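Laccase (Uncultured bacterium, PDB 4F7K) probably oxidises phenolic and related substrates with molecular oxygen, reducing the oxygen to water, as laccases of the multicopper oxidase family do. Local coordinates at residues Ile47-Gln52 / Phe87-Arg92; Leu133-Asp138 / Ala168-Glu173; Asp182-Arg187 / Ala237-Asp242; Val199-Val204 / Ile245-Pro250. One frame throughout, in Å; residues are numbered along the deposited sequence.

How the contacts relate
From the N terminus, contact 1 comes first: it joins strands 44-51 and 86-92 in a sheet of the first multicopper oxidase region and closes a loop of 34 residues. The other three lie in the second such region. Contact 2 closes the stretch between strands 131-140 and 167-173 before contacts 3 and 4 open. Those two cross, because 182-187, 199-204, 237-242 and 245-250 alternate along the chain. Contacts 2 and 3 share one sheet, where strands 131-140 and 183-190 are neighbours. Contact 4 lies mainly in another sheet that packs against it, with Phe-247 meeting Ile-135 and Ile-245 meeting Val-239. Contact 1 stands apart, its centre about 25 Å from that of contact 2.

Contact 1 (Ile47-Gln52 / Phe87-Arg92); sequences IRFQNQ and FEYSFR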
loop_
_atom_site.group_PDB
_atom_site.type_symbol
_atom_site.label_atom_id
_atom_site.label_comp_id
_atom_site.label_asym_id
_atom_site.label_seq_id
_atom_site.Cartn_x
_atom_site.Cartn_y
_atom_site.Cartn_z
ATOM N N ILE A 47 -8.826 5.018 16.801
ATOM C CA ILE A 47 -8.953 6.086 15.805
ATOM C C ILE A 47 -10.396 6.595 15.727
ATOM O O ILE A 47 -11.317 5.814 15.491
ATOM C CB ILE A 47 -8.453 5.562 14.433
ATOM C CG1 ILE A 47 -6.947 5.300 14.526
ATOM C CG2 ILE A 47 -8.763 6.546 13.273
ATOM C CD1 ILE A 47 -6.400 4.137 13.617
ATOM N N ARG A 48 -10.601 7.890 15.974
ATOM C CA ARG A 48 -11.920 8.485 15.786
ATOM C C ARG A 48 -11.992 9.145 14.383
ATOM O O ARG A 48 -11.496 10.253 14.184
ATOM C CB ARG A 48 -12.285 9.444 16.934
ATOM C CG ARG A 48 -13.736 9.993 16.896
ATOM C CD ARG A 48 -14.034 10.992 18.040
ATOM N NE ARG A 48 -15.038 12.003 17.664
ATOM C CZ ARG A 48 -15.720 12.792 18.516
ATOM N NH1 ARG A 48 -15.557 12.704 19.841
ATOM N NH2 ARG A 48 -16.596 13.681 18.040
ATOM N N PHE A 49 -12.598 8.422 13.435
ATOM C CA PHE A 49 -12.861 8.919 12.093
ATOM C C PHE A 49 -14.013 9.919 12.066
ATOM O O PHE A 49 -15.100 9.630 12.567
ATOM C CB PHE A 49 -13.175 7.771 11.130
ATOM C CG PHE A 49 -13.521 8.218 9.725
ATOM C CD1 PHE A 49 -12.634 9.005 8.970
ATOM C CD2 PHE A 49 -14.712 7.835 9.149
ATOM C CE1 PHE A 49 -12.949 9.396 7.643
ATOM C CE2 PHE A 49 -15.046 8.212 7.828
ATOM C CZ PHE A 49 -14.168 9.019 7.077
ATOM N N GLN A 50 -13.763 11.072 11.454
ATOM C CA GLN A 50 -14.749 12.143 11.321
ATOM C C GLN A 50 -14.932 12.522 9.843
ATOM O O GLN A 50 -13.979 12.912 9.187
ATOM C CB GLN A 50 -14.288 13.388 12.072
ATOM C CG GLN A 50 -14.085 13.205 13.542
ATOM C CD GLN A 50 -15.235 13.769 14.313
ATOM O OE1 GLN A 50 -16.355 13.928 13.779
ATOM N NE2 GLN A 50 -14.983 14.098 15.571
ATOM N N ASN A 51 -16.162 12.431 9.353
ATOM C CA ASN A 51 -16.472 12.684 7.939
ATOM C C ASN A 51 -16.832 14.156 7.663
ATOM O O ASN A 51 -17.968 14.585 7.924
ATOM C CB ASN A 51 -17.598 11.740 7.511
ATOM C CG ASN A 51 -17.942 11.844 6.036
ATOM O OD1 ASN A 51 -17.591 12.812 5.355
ATOM N ND2 ASN A 51 -18.677 10.848 5.540
ATOM N N GLN A 52 -15.866 14.934 7.168
ATOM C CA GLN A 52 -16.143 16.326 6.736
ATOM C C GLN A 52 -16.023 16.487 5.213
ATOM O O GLN A 52 -15.542 17.512 4.730
ATOM C CB GLN A 52 -15.222 17.351 7.421
ATOM C CG GLN A 52 -15.275 17.330 8.950
ATOM C CD GLN A 52 -14.481 18.470 9.596
ATOM O OE1 GLN A 52 -13.634 19.117 8.958
ATOM N NE2 GLN A 52 -14.747 18.716 10.867
ATOM N N PHE A 87 -16.988 7.503 13.273
ATOM C CA PHE A 87 -16.831 6.076 13.476
ATOM C C PHE A 87 -15.579 5.860 14.300
ATOM O O PHE A 87 -14.518 6.421 14.029
ATOM C CB PHE A 87 -16.690 5.315 12.141
ATOM C CG PHE A 87 -16.895 3.830 12.274
ATOM C CD1 PHE A 87 -18.156 3.268 12.058
ATOM C CD2 PHE A 87 -15.837 2.988 12.629
ATOM C CE1 PHE A 87 -18.357 1.898 12.201
ATOM C CE2 PHE A 87 -16.036 1.624 12.777
ATOM C CZ PHE A 87 -17.291 1.075 12.553
ATOM N N GLU A 88 -15.706 5.006 15.292
ATOM C CA GLU A 88 -14.595 4.693 16.162
ATOM C C GLU A 88 -13.898 3.427 15.648
ATOM O O GLU A 88 -14.478 2.326 15.680
ATOM C CB GLU A 88 -15.133 4.482 17.586
ATOM C CG GLU A 88 -14.155 4.872 18.675
ATOM C CD GLU A 88 -14.461 6.235 19.294
ATOM O OE1 GLU A 88 -14.902 6.282 20.469
ATOM O OE2 GLU A 88 -14.263 7.252 18.602
ATOM N N TYR A 89 -12.685 3.580 15.124
ATOM C CA TYR A 89 -11.914 2.387 14.714
ATOM C C TYR A 89 -10.954 1.974 15.803
ATOM O O TYR A 89 -10.068 2.738 16.200
ATOM C CB TYR A 89 -11.137 2.602 13.416
ATOM C CG TYR A 89 -12.022 2.740 12.205
ATOM C CD1 TYR A 89 -12.527 1.600 11.555
ATOM C CD2 TYR A 89 -12.366 4.018 11.699
ATOM C CE1 TYR A 89 -13.350 1.711 10.419
ATOM C CE2 TYR A 89 -13.205 4.136 10.563
ATOM C CZ TYR A 89 -13.682 2.976 9.938
ATOM O OH TYR A 89 -14.476 3.078 8.831
ATOM N N SER A 90 -11.108 0.759 16.279
ATOM C CA SER A 90 -10.239 0.291 17.331
ATOM C C SER A 90 -9.816 -1.165 17.125
ATOM O O SER A 90 -10.640 -2.071 17.191
ATOM C CB SER A 90 -10.907 0.502 18.684
ATOM O OG SER A 90 -10.284 -0.322 19.638
ATOM N N PHE A 91 -8.528 -1.377 16.879
ATOM C CA PHE A 91 -8.005 -2.716 16.635
ATOM C C PHE A 91 -6.557 -2.838 17.092
ATOM O O PHE A 91 -5.796 -1.850 17.099
ATOM C CB PHE A 91 -8.088 -3.034 15.136
ATOM C CG PHE A 91 -7.462 -1.978 14.276
ATOM C CD1 PHE A 91 -6.128 -2.063 13.916
ATOM C CD2 PHE A 91 -8.209 -0.883 13.839
ATOM C CE1 PHE A 91 -5.551 -1.083 13.142
ATOM C CE2 PHE A 91 -7.638 0.099 13.058
ATOM C CZ PHE A 91 -6.317 0.005 12.706
ATOM N N ARG A 92 -6.191 -4.061 17.471
ATOM C CA ARG A 92 -4.804 -4.427 17.766
ATOM C C ARG A 92 -4.120 -4.750 16.438
ATOM O O ARG A 92 -4.702 -5.435 15.593
ATOM C CB ARG A 92 -4.742 -5.621 18.730
ATOM C CG ARG A 92 -5.088 -5.252 20.188
ATOM C CD ARG A 92 -4.695 -6.351 21.219
ATOM N NE ARG A 92 -5.165 -6.057 22.585
ATOM C CZ ARG A 92 -4.505 -5.304 23.463
ATOM N NH1 ARG A 92 -3.334 -4.766 23.135
ATOM N NH2 ARG A 92 -5.013 -5.094 24.682
#
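Tyr-89 and Phe-49 lie side by side and point the same way from two antiparallel strands, the tyrosine edge turned to its neighbour. CE2 of Tyr-89 reaches CB of Phe-49 at 3.7 Å, and this CB lies in the plane of the tyrosine ring. Tyr-89 has CG anti to its carbonyl carbon (chi1 -68°), whereas Phe-49 has CG anti to the backbone N (chi1 177°), and the end of its side chain leads away from the facing strand. One face of the Tyr-89 ring is taken by Phe-87, whose CD2 sits 3.3 Å above the plane and over the centre. On the same side of the sheet Ile-47 sends CD1 to CZ of Phe-91 at 4.2 Å. The other side is polar: Glu-88, bent at chi2, lays OE2 3.3 Å from Arg-48 CG. Four backbone bonds tie the strands, among them Tyr-89 N to Ile-47 O at 2.6 Å. The Tyr-89 hydroxyl is bound by Gln-78 and Val-59, on the face turned to strand 59-62 of this probable cupredoxin domain. Arg-48 spends its charge on a salt bridge with Glu-86, while Glu-88 OE2 is covered without a polar partner, so the pairing probably draws its hold from the backbone bonds and the aromatic face.

Contact 2 (Leu133-Asp138 / Ala168-Glu173); sequences LIIMID and ARALVE
Ile-135 touches two residues of the facing strand with different branches. Its CG2 lies 3.7 Å from CB of Ala-170, while CD1 approaches CG1 of Val-172 at 4.1 Å, the two side chains running side by side. Ile-137 adds CG1 against the same Ala-170 CB at 3.9 Å, so both isoleucines lean on one small methyl. On the other face Met-136, bent at chi3 (-71°), turns CE to CB of Glu-173 at 4.0 Å. Leu-171 rests CB near Met-136 O, and its CD2 stands 3.5 Å above the Arg-169 guanidinium, over its centre. The backbone sets these positions through six hydrogen bonds in three hydrogen-bonded pairs, Ile-134 with Glu-173, Met-136 with Leu-171, and Asp-138 with Arg-169. The bond from Leu-171 N to Met-136 O measures 2.7 Å. Farther out, Glu-173 OE1 binds a glycerol, probably from the crystallisation liquor. Strand 167-173 forms one margin of a six-stranded sheet, half of a beta sandwich consistent with a cupredoxin-like domain; strand 131-140, antiparallel to 167-173 and parallel to 183-190, lies between them. Leu-258 of strand 256-261 packs on Ile-137 and Ala-170, whereas Pro-118 of strand 116-122 meets Ile-134 and Met-136 on the opposite face.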
loop_
_atom_site.group_PDB
_atom_site.type_symbol
_atom_site.label_atom_id
_atom_site.label_comp_id
_atom_site.label_asym_id
_atom_site.label_seq_id
_atom_site.Cartn_x
_atom_site.Cartn_y
_atom_site.Cartn_z
ATOM N N LEU A 133 12.276 6.347 6.497
ATOM C CA LEU A 133 11.498 7.228 5.609
ATOM C C LEU A 133 10.418 6.461 4.858
ATOM O O LEU A 133 10.607 5.293 4.503
ATOM C CB LEU A 133 12.409 7.952 4.597
ATOM C CG LEU A 133 13.673 8.576 5.215
ATOM C CD1 LEU A 133 14.750 8.935 4.179
ATOM C CD2 LEU A 133 13.353 9.776 6.129
ATOM N N ILE A 134 9.284 7.128 4.633
ATOM C CA ILE A 134 8.163 6.530 3.927
ATOM C C ILE A 134 8.083 7.172 2.550
ATOM O O ILE A 134 8.111 8.390 2.445
ATOM C CB ILE A 134 6.857 6.765 4.725
ATOM C CG1 ILE A 134 6.859 5.930 6.020
ATOM C CG2 ILE A 134 5.606 6.517 3.867
ATOM C CD1 ILE A 134 5.910 6.453 7.108
ATOM N N ILE A 135 7.966 6.354 1.504
ATOM C CA ILE A 135 7.981 6.839 0.140
ATOM C C ILE A 135 6.689 6.424 -0.533
ATOM O O ILE A 135 6.526 5.243 -0.923
ATOM C CB ILE A 135 9.146 6.223 -0.710
ATOM C CG1 ILE A 135 10.426 6.034 0.122
ATOM C CG2 ILE A 135 9.348 7.020 -2.008
ATOM C CD1 ILE A 135 10.985 7.266 0.694
ATOM N N MET A 136 5.804 7.405 -0.716
ATOM C CA MET A 136 4.512 7.179 -1.328
ATOM C C MET A 136 4.569 7.655 -2.777
ATOM O O MET A 136 4.822 8.858 -3.076
ATOM C CB MET A 136 3.385 7.855 -0.517
ATOM C CG MET A 136 3.106 7.150 0.836
ATOM S SD MET A 136 2.303 8.235 2.091
ATOM C CE MET A 136 3.626 9.381 2.562
ATOM N N ILE A 137 4.388 6.712 -3.684
ATOM C CA ILE A 137 4.470 7.038 -5.093
ATOM C C ILE A 137 3.063 7.090 -5.666
ATOM O O ILE A 137 2.265 6.183 -5.455
ATOM C CB ILE A 137 5.367 6.038 -5.861
ATOM C CG1 ILE A 137 6.749 5.964 -5.192
ATOM C CG2 ILE A 137 5.497 6.436 -7.331
ATOM C CD1 ILE A 137 7.720 4.909 -5.797
ATOM N N ASP A 138 2.745 8.187 -6.346
ATOM C CA ASP A 138 1.394 8.371 -6.897
ATOM C C ASP A 138 1.578 9.075 -8.243
ATOM O O ASP A 138 2.627 9.657 -8.524
ATOM C CB ASP A 138 0.578 9.232 -5.909
ATOM C CG ASP A 138 -0.942 9.047 -6.019
ATOM O OD1 ASP A 138 -1.412 8.303 -6.934
ATOM O OD2 ASP A 138 -1.651 9.683 -5.148
ATOM N N ALA A 168 4.144 11.957 -12.106
ATOM C CA ALA A 168 4.238 10.921 -11.081
ATOM C C ALA A 168 5.263 11.435 -10.091
ATOM O O ALA A 168 6.208 12.063 -10.502
ATOM C CB ALA A 168 4.672 9.618 -11.708
ATOM N N ARG A 169 5.025 11.247 -8.795
ATOM C CA ARG A 169 5.964 11.668 -7.775
ATOM C C ARG A 169 6.054 10.670 -6.666
ATOM O O ARG A 169 5.052 10.045 -6.319
ATOM C CB ARG A 169 5.541 12.981 -7.116
ATOM C CG ARG A 169 6.174 14.199 -7.700
ATOM C CD ARG A 169 5.713 15.404 -6.928
ATOM N NE ARG A 169 6.635 15.659 -5.859
ATOM C CZ ARG A 169 6.431 16.496 -4.852
ATOM N NH1 ARG A 169 5.293 17.213 -4.755
ATOM N NH2 ARG A 169 7.389 16.603 -3.932
ATOM N N ALA A 170 7.256 10.572 -6.112
ATOM C CA ALA A 170 7.541 9.875 -4.880
ATOM C C ALA A 170 7.586 10.912 -3.753
ATOM O O ALA A 170 8.467 11.726 -3.708
ATOM C CB ALA A 170 8.908 9.163 -4.995
ATOM N N LEU A 171 6.618 10.877 -2.856
ATOM C CA LEU A 171 6.565 11.795 -1.731
ATOM C C LEU A 171 7.261 11.149 -0.567
ATOM O O LEU A 171 6.960 10.003 -0.230
ATOM C CB LEU A 171 5.121 12.089 -1.352
ATOM C CG LEU A 171 4.306 12.668 -2.519
ATOM C CD1 LEU A 171 2.837 12.729 -2.185
ATOM C CD2 LEU A 171 4.775 14.062 -2.866
ATOM N N VAL A 172 8.180 11.898 0.040
ATOM C CA VAL A 172 9.054 11.381 1.061
ATOM C C VAL A 172 8.586 11.947 2.389
ATOM O O VAL A 172 8.352 13.149 2.512
ATOM C CB VAL A 172 10.549 11.776 0.787
ATOM C CG1 VAL A 172 11.444 11.222 1.846
ATOM C CG2 VAL A 172 10.998 11.238 -0.582
ATOM N N GLU A 173 8.385 11.072 3.358
ATOM C CA GLU A 173 7.912 11.489 4.675
ATOM C C GLU A 173 8.755 10.825 5.742
ATOM O O GLU A 173 8.808 9.601 5.777
ATOM C CB GLU A 173 6.443 11.110 4.862
ATOM C CG GLU A 173 5.895 11.350 6.290
ATOM C CD GLU A 173 5.978 12.796 6.722
ATOM O OE1 GLU A 173 5.533 13.673 5.956
ATOM O OE2 GLU A 173 6.494 13.054 7.839
#

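Contact 3 (Asp182-Arg187 / Ala237-Asp242); sequences DRVRLR and ADVITD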
loop_
_atom_site.group_PDB
_atom_site.type_symbol
_atom_site.label_atom_id
_atom_site.label_comp_id
_atom_site.label_asym_id
_atom_site.label_seq_id
_atom_site.Cartn_x
_atom_site.Cartn_y
_atom_site.Cartn_z
ATOM N N ASP A 182 25.007 7.065 5.971
ATOM C CA ASP A 182 23.825 6.710 6.769
ATOM C C ASP A 182 23.217 5.404 6.301
ATOM O O ASP A 182 23.283 5.072 5.116
ATOM C CB ASP A 182 22.747 7.792 6.721
ATOM C CG ASP A 182 23.034 8.948 7.658
ATOM O OD1 ASP A 182 23.896 8.796 8.549
ATOM O OD2 ASP A 182 22.404 10.018 7.488
ATOM N N ARG A 183 22.648 4.654 7.235
ATOM C CA ARG A 183 21.843 3.498 6.880
ATOM C C ARG A 183 20.385 3.906 6.899
ATOM O O ARG A 183 19.875 4.304 7.941
ATOM C CB ARG A 183 22.051 2.350 7.862
ATOM C CG ARG A 183 21.187 1.140 7.502
ATOM C CD ARG A 183 21.769 -0.139 8.017
ATOM N NE ARG A 183 22.850 -0.618 7.173
ATOM C CZ ARG A 183 23.477 -1.772 7.356
ATOM N NH1 ARG A 183 23.133 -2.568 8.359
ATOM N NH2 ARG A 183 24.445 -2.127 6.531
ATOM N N VAL A 184 19.712 3.803 5.755
ATOM C CA VAL A 184 18.300 4.194 5.694
ATOM C C VAL A 184 17.358 3.027 5.506
ATOM O O VAL A 184 17.639 2.121 4.733
ATOM C CB VAL A 184 18.019 5.263 4.601
ATOM C CG1 VAL A 184 18.841 6.507 4.857
ATOM C CG2 VAL A 184 18.262 4.701 3.183
ATOM N N ARG A 185 16.236 3.062 6.221
ATOM C CA ARG A 185 15.077 2.230 5.910
ATOM C C ARG A 185 14.110 3.032 5.018
ATOM O O ARG A 185 13.703 4.122 5.377
ATOM C CB ARG A 185 14.387 1.757 7.196
ATOM C CG ARG A 185 13.278 0.732 6.960
ATOM C CD ARG A 185 12.672 0.267 8.265
ATOM N NE ARG A 185 11.673 -0.791 8.059
ATOM C CZ ARG A 185 11.264 -1.642 9.013
ATOM N NH1 ARG A 185 11.754 -1.538 10.242
ATOM N NH2 ARG A 185 10.344 -2.577 8.751
ATOM N N LEU A 186 13.819 2.491 3.835
ATOM C CA LEU A 186 12.958 3.100 2.860
ATOM C C LEU A 186 11.702 2.235 2.659
ATOM O O LEU A 186 11.791 1.121 2.135
ATOM C CB LEU A 186 13.720 3.286 1.525
ATOM C CG LEU A 186 14.996 4.148 1.569
ATOM C CD1 LEU A 186 15.756 4.032 0.279
ATOM C CD2 LEU A 186 14.685 5.613 1.844
ATOM N N ARG A 187 10.563 2.767 3.105
ATOM C CA ARG A 187 9.236 2.127 3.044
ATOM C C ARG A 187 8.438 2.597 1.832
ATOM O O ARG A 187 7.807 3.673 1.860
ATOM C CB ARG A 187 8.465 2.410 4.337
ATOM C CG ARG A 187 9.186 1.863 5.615
ATOM C CD ARG A 187 8.369 2.224 6.814
ATOM N NE ARG A 187 9.044 2.017 8.094
ATOM C CZ ARG A 187 8.746 1.037 8.958
ATOM N NH1 ARG A 187 7.818 0.131 8.659
ATOM N NH2 ARG A 187 9.398 0.960 10.124
ATOM N N ALA A 237 19.138 0.031 3.120
ATOM C CA ALA A 237 20.290 0.267 2.298
ATOM C C ALA A 237 21.166 1.328 2.933
ATOM O O ALA A 237 20.723 2.078 3.812
ATOM C CB ALA A 237 19.861 0.683 0.887
ATOM N N ASP A 238 22.425 1.353 2.498
ATOM C CA ASP A 238 23.394 2.330 2.949
ATOM C C ASP A 238 23.524 3.390 1.875
ATOM O O ASP A 238 23.502 3.078 0.669
ATOM C CB ASP A 238 24.754 1.657 3.173
ATOM C CG ASP A 238 24.729 0.617 4.301
ATOM O OD1 ASP A 238 24.253 0.929 5.415
ATOM O OD2 ASP A 238 25.203 -0.521 4.067
ATOM N N VAL A 239 23.664 4.640 2.304
ATOM C CA VAL A 239 23.849 5.744 1.373
ATOM C C VAL A 239 25.293 5.732 0.884
ATOM O O VAL A 239 26.225 6.014 1.662
ATOM C CB VAL A 239 23.529 7.085 2.028
ATOM C CG1 VAL A 239 23.703 8.214 1.024
ATOM C CG2 VAL A 239 22.111 7.064 2.616
ATOM N N ILE A 240 25.495 5.404 -0.392
ATOM C CA ILE A 240 26.881 5.175 -0.848
ATOM C C ILE A 240 27.611 6.372 -1.461
ATOM O O ILE A 240 28.812 6.292 -1.693
ATOM C CB ILE A 240 27.070 3.878 -1.717
ATOM C CG1 ILE A 240 26.206 3.895 -2.969
ATOM C CG2 ILE A 240 26.797 2.623 -0.898
ATOM C CD1 ILE A 240 26.473 2.691 -3.877
ATOM N N THR A 241 26.917 7.486 -1.691
ATOM C CA THR A 241 27.579 8.630 -2.337
ATOM C C THR A 241 27.113 10.014 -1.848
ATOM O O THR A 241 26.382 10.108 -0.863
ATOM C CB THR A 241 27.521 8.509 -3.890
ATOM O OG1 THR A 241 28.564 9.310 -4.473
ATOM C CG2 THR A 241 26.130 8.898 -4.432
ATOM N N ASP A 242 27.574 11.070 -2.524
ATOM C CA ASP A 242 27.194 12.455 -2.224
ATOM C C ASP A 242 25.999 12.940 -3.051
ATOM O O ASP A 242 25.442 14.006 -2.783
ATOM C CB ASP A 242 28.392 13.392 -2.427
#
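OD1 of Asp-238 is gripped by Arg-183 through NE at 2.7 Å and, weakly, through NH2 at 3.3 Å. The second carboxylate oxygen, OD2, takes NH2 at 3.0 Å on its syn lone pair, so the arginine holds the aspartate side-on with two nitrogens. The guanidinium and carboxylate planes are 23° apart, close to coplanar, although NE meets OD1 27° out of the carboxylate plane. Arg-183 leaves the backbone with CG anti to N and then bends at chi3 (-79°), which brings NE round to OD1 of Asp-238. Its outer nitrogens have further acceptors in the carbonyl oxygens of Ser-273 and Glu-274. An alanine in place of Arg-183 would probably leave the Asp-238 carboxylate without its mate and those two carbonyls without this donor. Arg-183 and Asp-238 are a non-hydrogen-bonded pair of residues on strands 183-190 and 232-239, antiparallel neighbours inside the six-stranded sheet of a domain that is probably cupredoxin-like, as in other multicopper oxidases. Next to it, Val-184 and Ala-237 form a hydrogen-bonded pair; Val-184 N reaches Ala-237 O at 2.8 Å, nearly along the C=O axis. Beyond the bridge Val-239 N binds Asp-182 O at 2.9 Å. On the other face CG2 of Val-239 packs against CG1 of Val-184 at 4.0 Å, and Val-239 also touches Ile-245 of strand 245-249.

Contact 4 (Val199-Val204 / Ile245-Pro250); sequences VELEGV and IGFVFP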
loop_
_atom_site.group_PDB
_atom_site.type_symbol
_atom_site.label_atom_id
_atom_site.label_comp_id
_atom_site.label_asym_id
_atom_site.label_seq_id
_atom_site.Cartn_x
_atom_site.Cartn_y
_atom_site.Cartn_z
ATOM N N VAL A 199 10.321 0.577 -9.963
ATOM C CA VAL A 199 11.056 1.577 -9.213
ATOM C C VAL A 199 12.520 1.188 -9.096
ATOM O O VAL A 199 12.849 0.198 -8.439
ATOM C CB VAL A 199 10.504 1.793 -7.797
ATOM C CG1 VAL A 199 11.241 2.959 -7.135
ATOM C CG2 VAL A 199 8.975 2.059 -7.836
ATOM N N GLU A 200 13.381 1.993 -9.708
ATOM C CA GLU A 200 14.834 1.835 -9.562
ATOM C C GLU A 200 15.375 2.777 -8.490
ATOM O O GLU A 200 15.101 3.990 -8.506
ATOM C CB GLU A 200 15.540 2.095 -10.880
ATOM C CG GLU A 200 15.364 0.998 -11.893
ATOM C CD GLU A 200 15.844 -0.384 -11.401
ATOM O OE1 GLU A 200 16.833 -0.460 -10.629
ATOM O OE2 GLU A 200 15.226 -1.404 -11.800
ATOM N N LEU A 201 16.111 2.215 -7.538
ATOM C CA LEU A 201 16.787 3.038 -6.538
ATOM C C LEU A 201 18.140 3.456 -7.014
ATOM O O LEU A 201 18.878 2.641 -7.532
ATOM C CB LEU A 201 16.946 2.294 -5.233
ATOM C CG LEU A 201 15.892 2.593 -4.192
ATOM C CD1 LEU A 201 14.545 2.272 -4.704
ATOM C CD2 LEU A 201 16.207 1.740 -3.006
ATOM N N GLU A 202 18.484 4.725 -6.829
ATOM C CA GLU A 202 19.856 5.187 -7.109
ATOM C C GLU A 202 20.509 5.817 -5.892
ATOM O O GLU A 202 19.817 6.357 -5.034
ATOM C CB GLU A 202 19.865 6.149 -8.288
ATOM C CG GLU A 202 19.469 5.455 -9.588
ATOM C CD GLU A 202 19.514 6.357 -10.781
ATOM O OE1 GLU A 202 19.927 7.533 -10.652
ATOM O OE2 GLU A 202 19.130 5.878 -11.863
ATOM N N GLY A 203 21.841 5.698 -5.806
ATOM C CA GLY A 203 22.631 6.309 -4.724
ATOM C C GLY A 203 22.671 5.539 -3.420
ATOM O O GLY A 203 23.204 6.021 -2.431
ATOM N N VAL A 204 22.098 4.344 -3.409
ATOM C CA VAL A 204 22.093 3.528 -2.208
ATOM C C VAL A 204 22.400 2.093 -2.564
ATOM O O VAL A 204 22.230 1.681 -3.716
ATOM C CB VAL A 204 20.733 3.539 -1.435
ATOM C CG1 VAL A 204 20.418 4.913 -0.894
ATOM C CG2 VAL A 204 19.611 3.001 -2.306
ATOM N N ILE A 245 19.824 10.445 -2.920
ATOM C CA ILE A 245 19.163 9.182 -3.190
ATOM C C ILE A 245 18.044 9.477 -4.196
ATOM O O ILE A 245 17.324 10.466 -4.034
ATOM C CB ILE A 245 18.590 8.579 -1.910
ATOM C CG1 ILE A 245 19.691 8.459 -0.853
ATOM C CG2 ILE A 245 17.939 7.238 -2.210
ATOM C CD1 ILE A 245 19.191 8.114 0.537
ATOM N N GLY A 246 17.938 8.655 -5.246
ATOM C CA GLY A 246 16.960 8.884 -6.329
ATOM C C GLY A 246 16.042 7.692 -6.519
ATOM O O GLY A 246 16.492 6.533 -6.415
ATOM N N PHE A 247 14.761 7.987 -6.759
ATOM C CA PHE A 247 13.733 7.008 -7.071
ATOM C C PHE A 247 13.336 7.160 -8.544
ATOM O O PHE A 247 12.707 8.165 -8.952
ATOM C CB PHE A 247 12.514 7.211 -6.150
ATOM C CG PHE A 247 12.820 6.972 -4.692
ATOM C CD1 PHE A 247 12.766 5.692 -4.164
ATOM C CD2 PHE A 247 13.218 8.026 -3.865
ATOM C CE1 PHE A 247 13.066 5.463 -2.812
ATOM C CE2 PHE A 247 13.536 7.799 -2.514
ATOM C CZ PHE A 247 13.469 6.507 -1.997
ATOM N N VAL A 248 13.703 6.170 -9.343
ATOM C CA VAL A 248 13.591 6.290 -10.774
ATOM C C VAL A 248 12.558 5.353 -11.388
ATOM O O VAL A 248 12.462 4.200 -11.036
ATOM C CB VAL A 248 14.989 6.173 -11.471
ATOM C CG1 VAL A 248 14.861 6.212 -12.997
ATOM C CG2 VAL A 248 15.886 7.317 -11.027
ATOM N N PHE A 249 11.792 5.901 -12.331
ATOM C CA PHE A 249 10.872 5.138 -13.138
ATOM C C PHE A 249 11.509 4.990 -14.535
ATOM O O PHE A 249 11.485 5.926 -15.348
ATOM C CB PHE A 249 9.526 5.870 -13.157
ATOM C CG PHE A 249 8.452 5.211 -13.982
ATOM C CD1 PHE A 249 7.194 5.777 -14.041
ATOM C CD2 PHE A 249 8.686 4.080 -14.722
ATOM C CE1 PHE A 249 6.179 5.215 -14.826
ATOM C CE2 PHE A 249 7.667 3.512 -15.509
ATOM C CZ PHE A 249 6.414 4.092 -15.538
ATOM N N PRO A 250 12.101 3.821 -14.808
ATOM C CA PRO A 250 12.809 3.602 -16.047
ATOM C C PRO A 250 11.803 3.443 -17.180
ATOM O O PRO A 250 10.771 2.792 -17.004
ATOM C CB PRO A 250 13.563 2.288 -15.785
ATOM C CG PRO A 250 12.683 1.547 -14.832
ATOM C CD PRO A 250 11.901 2.568 -14.058
#
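Glu-200 and Glu-202 form hydrogen-bonded pairs with Val-248 and Gly-246 in an antiparallel arrangement, the short strand axes 4.8 Å apart. Glu-202 N reaches Gly-246 O at 2.7 Å, while Gly-246 N, 3.0 Å from Glu-202 O, stands above the carbonyl plane. Gly-203, with a positive phi (82°), hands the chain to strand 204-211 of the six-stranded sheet, so Val-204 with Ile-245 bridges two sheets of a beta sandwich, consistent with a cupredoxin-like domain. These two side chains cross at about a right angle, and CG1 of Val-204 lies 3.6 Å from both CG1 and CG2 of Ile-245. An alanine at Ile-245 would probably open a gap beside Val-204 and Val-239, since the branches that fill it would be missing. Leu-201 and Phe-247 run alongside each other, with leucine CD1 at 3.9 Å from ring atom CD1. Val-199 offers CG1 to the edge of the same ring. The opposite face carries Glu-202, whose extended chain brings OE2 to 3.6 Å from CG2 of Val-248. CG of Glu-200 lies 4.0 Å from CG of Pro-250; beyond it the chain bends at chi2, and OE2 is bonded to Gly-224 N. Strand 197-202 lies between 226-227 and 245-249, and 256-261 follows at the margin. The Leu-201 and Phe-247 face packs on Leu-186 of strand 183-190, while Val-248 meets Leu-257 of strand 256-261.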